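Local coordinates for protein replicative DNA helicase (Mycobacterium chimaera, PDB 6RIY) that contains an intein that probably excises itself from the helicase precursor by protein splicing, joining the flanking helicase sequences, at residues 46-51 against 120-125; 59-62 against 66-69; 107-112 against 139-144. All blocks are in the same frame, centred on the assembly; numbering follows the deposited sequence. Where two conformers were deposited one is given.

Interaction 1 (46-51 against 120-125)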
loop_
_atom_site.group_PDB
_atom_site.type_symbol
_atom_site.label_atom_id
_atom_site.label_comp_id
_atom_site.label_asym_id
_atom_site.label_seq_id
_atom_site.Cartn_x
_atom_site.Cartn_y
_atom_site.Cartn_z
ATOM N N ARG A 46 -5.624 14.090 -5.999
ATOM C CA ARG A 46 -6.505 12.984 -5.642
ATOM C C ARG A 46 -6.956 13.104 -4.184
ATOM O O ARG A 46 -6.174 13.513 -3.320
ATOM C CB ARG A 46 -5.791 11.647 -5.866
ATOM C CG ARG A 46 -5.349 11.407 -7.315
ATOM C CD ARG A 46 -6.533 11.224 -8.246
ATOM N NE ARG A 46 -7.352 10.074 -7.879
ATOM C CZ ARG A 46 -8.603 9.884 -8.291
ATOM N NH1 ARG A 46 -9.184 10.770 -9.089
ATOM N NH2 ARG A 46 -9.271 8.803 -7.906
ATOM N N PRO A 47 -8.203 12.758 -3.876
ATOM C CA PRO A 47 -8.619 12.695 -2.471
ATOM C C PRO A 47 -7.841 11.598 -1.767
ATOM O O PRO A 47 -7.707 10.491 -2.289
ATOM C CB PRO A 47 -10.114 12.372 -2.552
ATOM C CG PRO A 47 -10.500 12.618 -3.973
ATOM C CD PRO A 47 -9.282 12.345 -4.785
ATOM N N CYS A 48 -7.300 11.918 -0.591
ATOM C CA CYS A 48 -6.404 11.015 0.110
ATOM C C CYS A 48 -6.921 10.659 1.493
ATOM O O CYS A 48 -7.576 11.463 2.162
ATOM C CB CYS A 48 -5.017 11.621 0.273
ATOM S SG CYS A 48 -4.130 11.718 -1.289
ATOM N N TYR A 49 -6.544 9.465 1.938
ATOM C CA TYR A 49 -6.861 8.972 3.266
ATOM C C TYR A 49 -5.589 8.598 4.010
ATOM O O TYR A 49 -4.662 8.035 3.427
ATOM C CB TYR A 49 -7.770 7.741 3.187
ATOM C CG TYR A 49 -9.219 8.088 3.010
ATOM C CD1 TYR A 49 -9.674 8.670 1.836
ATOM C CD2 TYR A 49 -10.132 7.843 4.020
ATOM C CE1 TYR A 49 -11.009 9.003 1.683
ATOM C CE2 TYR A 49 -11.466 8.163 3.873
ATOM C CZ TYR A 49 -11.898 8.743 2.704
ATOM O OH TYR A 49 -13.227 9.063 2.554
ATOM N N GLU A 50 -5.563 8.884 5.306
ATOM C CA GLU A 50 -4.503 8.408 6.186
ATOM C C GLU A 50 -4.974 7.125 6.871
ATOM O O GLU A 50 -5.935 7.148 7.642
ATOM C CB GLU A 50 -4.162 9.492 7.202
ATOM C CG GLU A 50 -3.058 9.167 8.161
ATOM C CD GLU A 50 -2.573 10.398 8.894
ATOM O OE1 GLU A 50 -1.962 11.274 8.249
ATOM O OE2 GLU A 50 -2.817 10.503 10.111
ATOM N N VAL A 51 -4.304 6.011 6.585
ATOM C CA VAL A 51 -4.665 4.710 7.136
ATOM C C VAL A 51 -3.627 4.340 8.187
ATOM O O VAL A 51 -2.433 4.250 7.887
ATOM C CB VAL A 51 -4.755 3.630 6.050
ATOM C CG1 VAL A 51 -5.349 2.352 6.643
ATOM C CG2 VAL A 51 -5.565 4.139 4.860
ATOM N N VAL A 120 -2.218 14.781 -1.150
ATOM C CA VAL A 120 -0.792 14.837 -1.468
ATOM C C VAL A 120 -0.579 14.112 -2.788
ATOM O O VAL A 120 -1.415 13.290 -3.198
ATOM C CB VAL A 120 0.073 14.206 -0.349
ATOM C CG1 VAL A 120 -0.105 14.964 0.958
ATOM C CG2 VAL A 120 -0.249 12.737 -0.192
ATOM N N PRO A 121 0.535 14.382 -3.473
ATOM C CA PRO A 121 0.841 13.649 -4.711
ATOM C C PRO A 121 0.940 12.150 -4.456
ATOM O O PRO A 121 1.468 11.714 -3.432
ATOM C CB PRO A 121 2.194 14.233 -5.140
ATOM C CG PRO A 121 2.240 15.608 -4.495
ATOM C CD PRO A 121 1.546 15.421 -3.179
ATOM N N VAL A 122 0.440 11.352 -5.408
ATOM C CA VAL A 122 0.418 9.892 -5.267
ATOM C C VAL A 122 0.831 9.251 -6.587
ATOM O O VAL A 122 0.850 9.894 -7.634
ATOM C CB VAL A 122 -0.965 9.352 -4.810
ATOM C CG1 VAL A 122 -1.336 9.923 -3.460
ATOM C CG2 VAL A 122 -2.069 9.627 -5.857
ATOM N N ARG A 123 1.162 7.958 -6.521
ATOM C CA ARG A 123 1.489 7.146 -7.693
ATOM C C ARG A 123 0.981 5.724 -7.495
ATOM O O ARG A 123 0.946 5.228 -6.367
ATOM C CB ARG A 123 3.000 7.039 -7.933
ATOM C CG ARG A 123 3.717 8.254 -8.445
ATOM C CD ARG A 123 5.215 7.932 -8.573
ATOM N NE ARG A 123 5.519 7.206 -9.803
ATOM C CZ ARG A 123 6.623 6.492 -10.003
ATOM N NH1 ARG A 123 7.533 6.377 -9.042
ATOM N NH2 ARG A 123 6.811 5.884 -11.163
ATOM N N CYS A 124 0.685 5.047 -8.604
ATOM C CA CYS A 124 0.401 3.615 -8.611
ATOM C C CYS A 124 1.526 2.830 -9.273
ATOM O O CYS A 124 2.182 3.306 -10.204
ATOM C CB CYS A 124 -0.897 3.285 -9.353
ATOM S SG CYS A 124 -2.368 4.020 -8.681
ATOM N N VAL A 125 1.697 1.591 -8.814
ATOM C CA VAL A 125 2.582 0.626 -9.453
ATOM C C VAL A 125 1.760 -0.611 -9.794
ATOM O O VAL A 125 0.731 -0.896 -9.174
ATOM C CB VAL A 125 3.779 0.239 -8.557
ATOM C CG1 VAL A 125 4.619 1.461 -8.218
ATOM C CG2 VAL A 125 3.284 -0.442 -7.273
HETATM O O HOH W 1 -2.957 13.198 -5.567
#
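Cys48 and Val120 meet at a crossover of the Hedgehog/intein (HINT) fold, where the chain, having left strand 107-117, turns toward strand 122-127 of another sheet and passes the start of strand 48-53. The main chains remain well apart: the closest CA pair, Cys48 and Val120, is separated by 7.0 Å. A thiol bridges that gap. The Cys48 CB points at the partner segment, and with SG anti to the carbonyl carbon (chi1 -71°) the sulfur comes in front of the Val120 amide. The N-H of Val120 reaches SG at 3.6 Å, a weak hydrogen bond by length but almost straight, at 173°. The same sulfur lies 4.0 Å from CG1 of Val122 and 4.2 Å from CG2 of Val120, so two valine methyls pack against it from the side of 120-125. The other branch of Val122, CG2, touches CG of Arg46 at 4.0 Å, the two side chains crossing at about a right angle. Beyond CG the arginine bends at chi2 and chi3 and leads away, laying one face of its guanidinium over CD of Pro47; a long, weak ion pair links NH2 to Asp62. One water completes the join, accepting from Arg46 N at 2.8 Å and donating to Val120 O at 2.8 Å. Ser119 adds a hydrogen bond to Arg46 O. The polar links are thus one weak sulfur bond and one water bridge between backbone groups, which implies that the segments are held side by side by modest directional forces together with the apolar contacts of Cys48 and of the Arg46 methylene with the two valines.

Interaction 2 (59-62 against 66-69)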
loop_
_atom_site.group_PDB
_atom_site.type_symbol
_atom_site.label_atom_id
_atom_site.label_comp_id
_atom_site.label_asym_id
_atom_site.label_seq_id
_atom_site.Cartn_x
_atom_site.Cartn_y
_atom_site.Cartn_z
ATOM N N ILE A 59 0.019 4.973 6.509
ATOM C CA ILE A 59 0.175 5.130 5.069
ATOM C C ILE A 59 -0.903 6.079 4.567
ATOM O O ILE A 59 -2.080 5.920 4.901
ATOM C CB ILE A 59 0.078 3.777 4.342
ATOM C CG1 ILE A 59 1.214 2.863 4.782
ATOM C CG2 ILE A 59 0.118 3.976 2.807
ATOM C CD1 ILE A 59 1.058 1.464 4.268
ATOM N N VAL A 60 -0.506 7.047 3.751
ATOM C CA VAL A 60 -1.443 7.938 3.084
ATOM C C VAL A 60 -1.656 7.422 1.670
ATOM O O VAL A 60 -0.690 7.176 0.930
ATOM C CB VAL A 60 -0.929 9.383 3.095
ATOM C CG1 VAL A 60 -1.796 10.271 2.231
ATOM C CG2 VAL A 60 -0.886 9.883 4.538
ATOM N N ALA A 61 -2.915 7.211 1.314
ATOM C CA ALA A 61 -3.249 6.582 0.051
ATOM C C ALA A 61 -4.469 7.274 -0.519
ATOM O O ALA A 61 -5.250 7.897 0.207
ATOM C CB ALA A 61 -3.522 5.081 0.216
ATOM N N ASP A 62 -4.650 7.152 -1.832
ATOM C CA ASP A 62 -5.840 7.777 -2.371
ATOM C C ASP A 62 -7.076 6.985 -1.947
ATOM O O ASP A 62 -6.996 5.849 -1.451
ATOM C CB ASP A 62 -5.740 7.945 -3.890
ATOM C CG ASP A 62 -6.056 6.693 -4.645
ATOM O OD1 ASP A 62 -5.718 5.594 -4.166
ATOM O OD2 ASP A 62 -6.638 6.815 -5.742
ATOM N N GLN A 66 -6.730 -0.067 -2.840
ATOM C CA GLN A 66 -7.343 -1.303 -2.357
ATOM C C GLN A 66 -6.459 -2.029 -1.351
ATOM O O GLN A 66 -5.231 -2.032 -1.472
ATOM C CB GLN A 66 -7.659 -2.231 -3.531
ATOM C CG GLN A 66 -8.656 -1.625 -4.493
ATOM C CD GLN A 66 -8.858 -2.468 -5.732
ATOM O OE1 GLN A 66 -8.570 -3.658 -5.736
ATOM N NE2 GLN A 66 -9.348 -1.845 -6.798
ATOM N N TRP A 67 -7.101 -2.645 -0.352
ATOM C CA TRP A 67 -6.413 -3.287 0.764
ATOM C C TRP A 67 -7.005 -4.677 0.958
ATOM O O TRP A 67 -8.237 -4.820 0.991
ATOM C CB TRP A 67 -6.578 -2.477 2.054
ATOM C CG TRP A 67 -6.054 -1.075 1.941
ATOM C CD1 TRP A 67 -6.738 0.020 1.505
ATOM C CD2 TRP A 67 -4.731 -0.630 2.256
ATOM N NE1 TRP A 67 -5.920 1.128 1.533
ATOM C CE2 TRP A 67 -4.683 0.753 1.988
ATOM C CE3 TRP A 67 -3.583 -1.265 2.746
ATOM C CZ2 TRP A 67 -3.533 1.515 2.195
ATOM C CZ3 TRP A 67 -2.438 -0.506 2.940
ATOM C CH2 TRP A 67 -2.424 0.868 2.660
ATOM N N PRO A 68 -6.186 -5.706 1.117
ATOM C CA PRO A 68 -6.720 -7.058 1.354
ATOM C C PRO A 68 -7.083 -7.251 2.820
ATOM O O PRO A 68 -6.204 -7.284 3.684
ATOM C CB PRO A 68 -5.552 -7.962 0.940
ATOM C CG PRO A 68 -4.330 -7.148 1.294
ATOM C CD PRO A 68 -4.713 -5.685 1.044
ATOM N N THR A 69 -8.377 -7.413 3.104
ATOM C CA THR A 69 -8.812 -7.719 4.467
ATOM C C THR A 69 -9.438 -9.103 4.535
ATOM O O THR A 69 -9.776 -9.715 3.524
ATOM C CB THR A 69 -9.808 -6.686 5.012
ATOM O OG1 THR A 69 -11.137 -6.999 4.565
ATOM C CG2 THR A 69 -9.422 -5.289 4.583
#
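Trp67 reaches across to Ile59 and Ala61 with the far edge of its indole. Its CB already points toward 59-62 and only sets the direction. CG stands anti to the carbonyl carbon, beside the backbone N (chi1 -59°), and chi2 of 88° turns the ring plane nearly perpendicular to the plane of CA, CB and CG, which presents the six-membered ring to the other strand. On the pyrrole side, NE1 makes its hydrogen bond to OG of Ser76, a link that helps hold the ring in this rotation. Following the ring outward, CZ2 lies 4.1 Å from the Ala61 methyl CB, which sits at the ring edge, near its plane. The outermost atom, CH2, meets Ile59 three times: CD1 at 3.9 Å, CG2 at 4.0 Å and CB at 4.2 Å. CD1 lies in the ring plane, so this is edge packing and not CH-pi contact over a face.

Segment 59-62 is the end of strand 58-62 of one HINT sheet, which pairs with 48-53 and on its other edge bonds to Ala1 and Ala3, whereas 66-69 forms a hairpin with 72-75; a short turn of three residues lets the indole fold back on the strand just left. Trp67, Cys124 and Thr143 together match the Trp-Cys-Thr signature of class 3 inteins, and the side chain of Thr143 does touch this indole. Further aromatic packing comes from His65, edge-to-face with the indole, and from Phe53, at about 55° between planes. On the 59-62 side, Leu2 packs on Ile59 and Ala61, while OD1 of Asp62 accepts a hydrogen bond from N of Ala1, placing the contact beside the N terminus of the intein.

Interaction 3 (107-112 against 139-144)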
loop_
_atom_site.group_PDB
_atom_site.type_symbol
_atom_site.label_atom_id
_atom_site.label_comp_id
_atom_site.label_asym_id
_atom_site.label_seq_id
_atom_site.Cartn_x
_atom_site.Cartn_y
_atom_site.Cartn_z
ATOM N N PRO A 107 -3.037 -13.561 9.909
ATOM C CA PRO A 107 -3.340 -12.141 10.145
ATOM C C PRO A 107 -2.076 -11.313 10.335
ATOM O O PRO A 107 -1.146 -11.717 11.040
ATOM C CB PRO A 107 -4.179 -12.174 11.427
ATOM C CG PRO A 107 -3.673 -13.389 12.160
ATOM C CD PRO A 107 -3.258 -14.391 11.108
ATOM N N VAL A 108 -2.047 -10.145 9.697
ATOM C CA VAL A 108 -0.853 -9.300 9.641
ATOM C C VAL A 108 -0.969 -8.107 10.589
ATOM O O VAL A 108 -0.183 -7.976 11.535
ATOM C CB VAL A 108 -0.557 -8.845 8.195
ATOM C CG1 VAL A 108 0.573 -7.830 8.184
ATOM C CG2 VAL A 108 -0.224 -10.047 7.320
ATOM N N VAL A 109 -1.932 -7.213 10.335
ATOM C CA VAL A 109 -2.203 -6.059 11.189
ATOM C C VAL A 109 -3.701 -5.784 11.198
ATOM O O VAL A 109 -4.447 -6.248 10.334
ATOM C CB VAL A 109 -1.465 -4.768 10.746
ATOM C CG1 VAL A 109 0.027 -4.839 11.039
ATOM C CG2 VAL A 109 -1.756 -4.457 9.273
ATOM N N GLN A 110 -4.133 -5.002 12.187
ATOM C CA GLN A 110 -5.505 -4.526 12.303
ATOM C C GLN A 110 -5.568 -3.069 11.857
ATOM O O GLN A 110 -4.634 -2.299 12.098
ATOM C CB GLN A 110 -5.996 -4.666 13.747
ATOM C CG GLN A 110 -7.475 -4.408 13.977
ATOM C CD GLN A 110 -8.023 -5.237 15.117
ATOM O OE1 GLN A 110 -7.436 -5.287 16.199
ATOM N NE2 GLN A 110 -9.154 -5.902 14.881
ATOM N N ILE A 111 -6.666 -2.694 11.197
ATOM C CA ILE A 111 -6.902 -1.285 10.891
ATOM C C ILE A 111 -7.307 -0.566 12.169
ATOM O O ILE A 111 -8.246 -0.975 12.867
ATOM C CB ILE A 111 -7.966 -1.118 9.803
ATOM C CG1 ILE A 111 -7.347 -1.357 8.425
ATOM C CG2 ILE A 111 -8.570 0.310 9.858
ATOM C CD1 ILE A 111 -7.135 -2.821 8.072
ATOM N N GLU A 112 -6.580 0.499 12.500
ATOM C CA GLU A 112 -6.968 1.309 13.643
ATOM C C GLU A 112 -7.883 2.449 13.235
ATOM O O GLU A 112 -8.865 2.734 13.928
ATOM C CB GLU A 112 -5.733 1.861 14.355
ATOM C CG GLU A 112 -4.841 0.795 14.979
ATOM C CD GLU A 112 -5.392 0.232 16.281
ATOM O OE1 GLU A 112 -6.630 0.150 16.437
ATOM O OE2 GLU A 112 -4.578 -0.121 17.160
ATOM N N GLY A 139 6.095 -0.789 8.536
ATOM C CA GLY A 139 5.691 -2.108 8.994
ATOM C C GLY A 139 5.522 -3.157 7.924
ATOM O O GLY A 139 5.190 -4.307 8.246
ATOM N N MET A 140 5.734 -2.800 6.656
ATOM C CA MET A 140 5.679 -3.743 5.534
ATOM C C MET A 140 4.302 -4.406 5.446
ATOM O O MET A 140 4.159 -5.634 5.481
ATOM C CB MET A 140 6.807 -4.779 5.643
ATOM C CG MET A 140 8.178 -4.131 5.796
ATOM S SD MET A 140 9.497 -5.347 5.757
ATOM C CE MET A 140 9.528 -5.880 7.468
ATOM N N VAL A 141 3.291 -3.552 5.354
ATOM C CA VAL A 141 1.891 -3.975 5.312
ATOM C C VAL A 141 1.533 -4.349 3.876
ATOM O O VAL A 141 1.760 -3.538 2.963
ATOM C CB VAL A 141 0.989 -2.856 5.826
ATOM C CG1 VAL A 141 -0.474 -3.274 5.809
ATOM C CG2 VAL A 141 1.413 -2.440 7.229
ATOM N N PRO A 142 0.954 -5.531 3.657
ATOM C CA PRO A 142 0.498 -5.914 2.314
ATOM C C PRO A 142 -0.543 -4.937 1.786
ATOM O O PRO A 142 -1.440 -4.500 2.511
ATOM C CB PRO A 142 -0.105 -7.310 2.530
ATOM C CG PRO A 142 0.481 -7.796 3.813
ATOM C CD PRO A 142 0.697 -6.580 4.658
ATOM N N THR A 143 -0.410 -4.587 0.509
ATOM C CA THR A 143 -1.377 -3.704 -0.115
ATOM C C THR A 143 -1.506 -4.102 -1.577
ATOM O O THR A 143 -0.613 -4.738 -2.146
ATOM C CB THR A 143 -0.976 -2.224 0.057
ATOM O OG1 THR A 143 -2.109 -1.388 -0.211
ATOM C CG2 THR A 143 0.187 -1.846 -0.858
ATOM N N HIS A 144 -2.636 -3.748 -2.179
ATOM C CA HIS A 144 -2.901 -4.157 -3.550
ATOM C C HIS A 144 -2.359 -3.135 -4.544
ATOM O O HIS A 144 -2.493 -1.924 -4.345
ATOM C CB HIS A 144 -4.400 -4.360 -3.767
ATOM C CG HIS A 144 -4.845 -5.774 -3.570
ATOM N ND1 HIS A 144 -4.327 -6.824 -4.299
ATOM C CD2 HIS A 144 -5.753 -6.314 -2.724
ATOM C CE1 HIS A 144 -4.905 -7.949 -3.916
ATOM N NE2 HIS A 144 -5.770 -7.668 -2.958
#
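Val108 and Val141 mark the nearest approach of the two backbones, with their CA atoms 7.4 Å apart. Strand 107-112 is not regular there: Val108 has phi/psi of -104/-64° and Val109 is extended, and both form backbone hydrogen bonds with Ile86 of the neighbouring strand. Two residues facing one, with these angles, are the marks of a classic beta bulge. Its consequence is direct, because the CB atoms of two successive residues, Val108 and Val109, both point toward 139-144, where an even strand would alternate. The opposing segment enters through Gly139 and a Met140 in the left-handed region, then straightens into strand 141-144.

Val109 meets Val141 through one methyl from each, CG2 to CG1 at 3.9 Å, the side chains crossing at about a right angle. The Val141 branch is the one trans to its own backbone nitrogen, while the Val109 branch is lodged between its N and carbonyl carbon. Val108 and Pro142 approach tip to tip instead, CG1 to CD at 3.7 Å; the proline was modelled in two conformers, and the distance is that of one of them.

In the HINT fold the contact sets strand 141-144, the last before the C-terminal splice junction, against the antiparallel pair 85-87 and 107-117 of another sheet. Phe53 packs on both Val109 and Val141, which helps to bury that pair, and Ile86 and Val88 add apolar contacts to Pro142. The Val108 side is the exposed margin. One residue further along, OG1 of Thr143 is hydrogen-bonded to NE2 of His65.

Going from the N terminus, the chain opens interaction 1 at 46-51 and soon turns back through 59-62 to 66-69, so that interaction 2 closes across a three-residue turn while interaction 1 is still open. Strand 107-112 then opens interaction 3; 120-125 closes interaction 1, and 139-144 closes interaction 3, so these two cross. Interactions 1 and 2 share the pairing of strands 48-53 and 58-62, seen in Tyr49 N to Ala61 O at 2.7 Å. Interactions 2 and 3 meet where Gln66 O faces His144 N at 3.2 Å. Interactions 1 and 3, with centres about 17 Å apart, tie the sheet of 48-53 and 107-117 to different later strands.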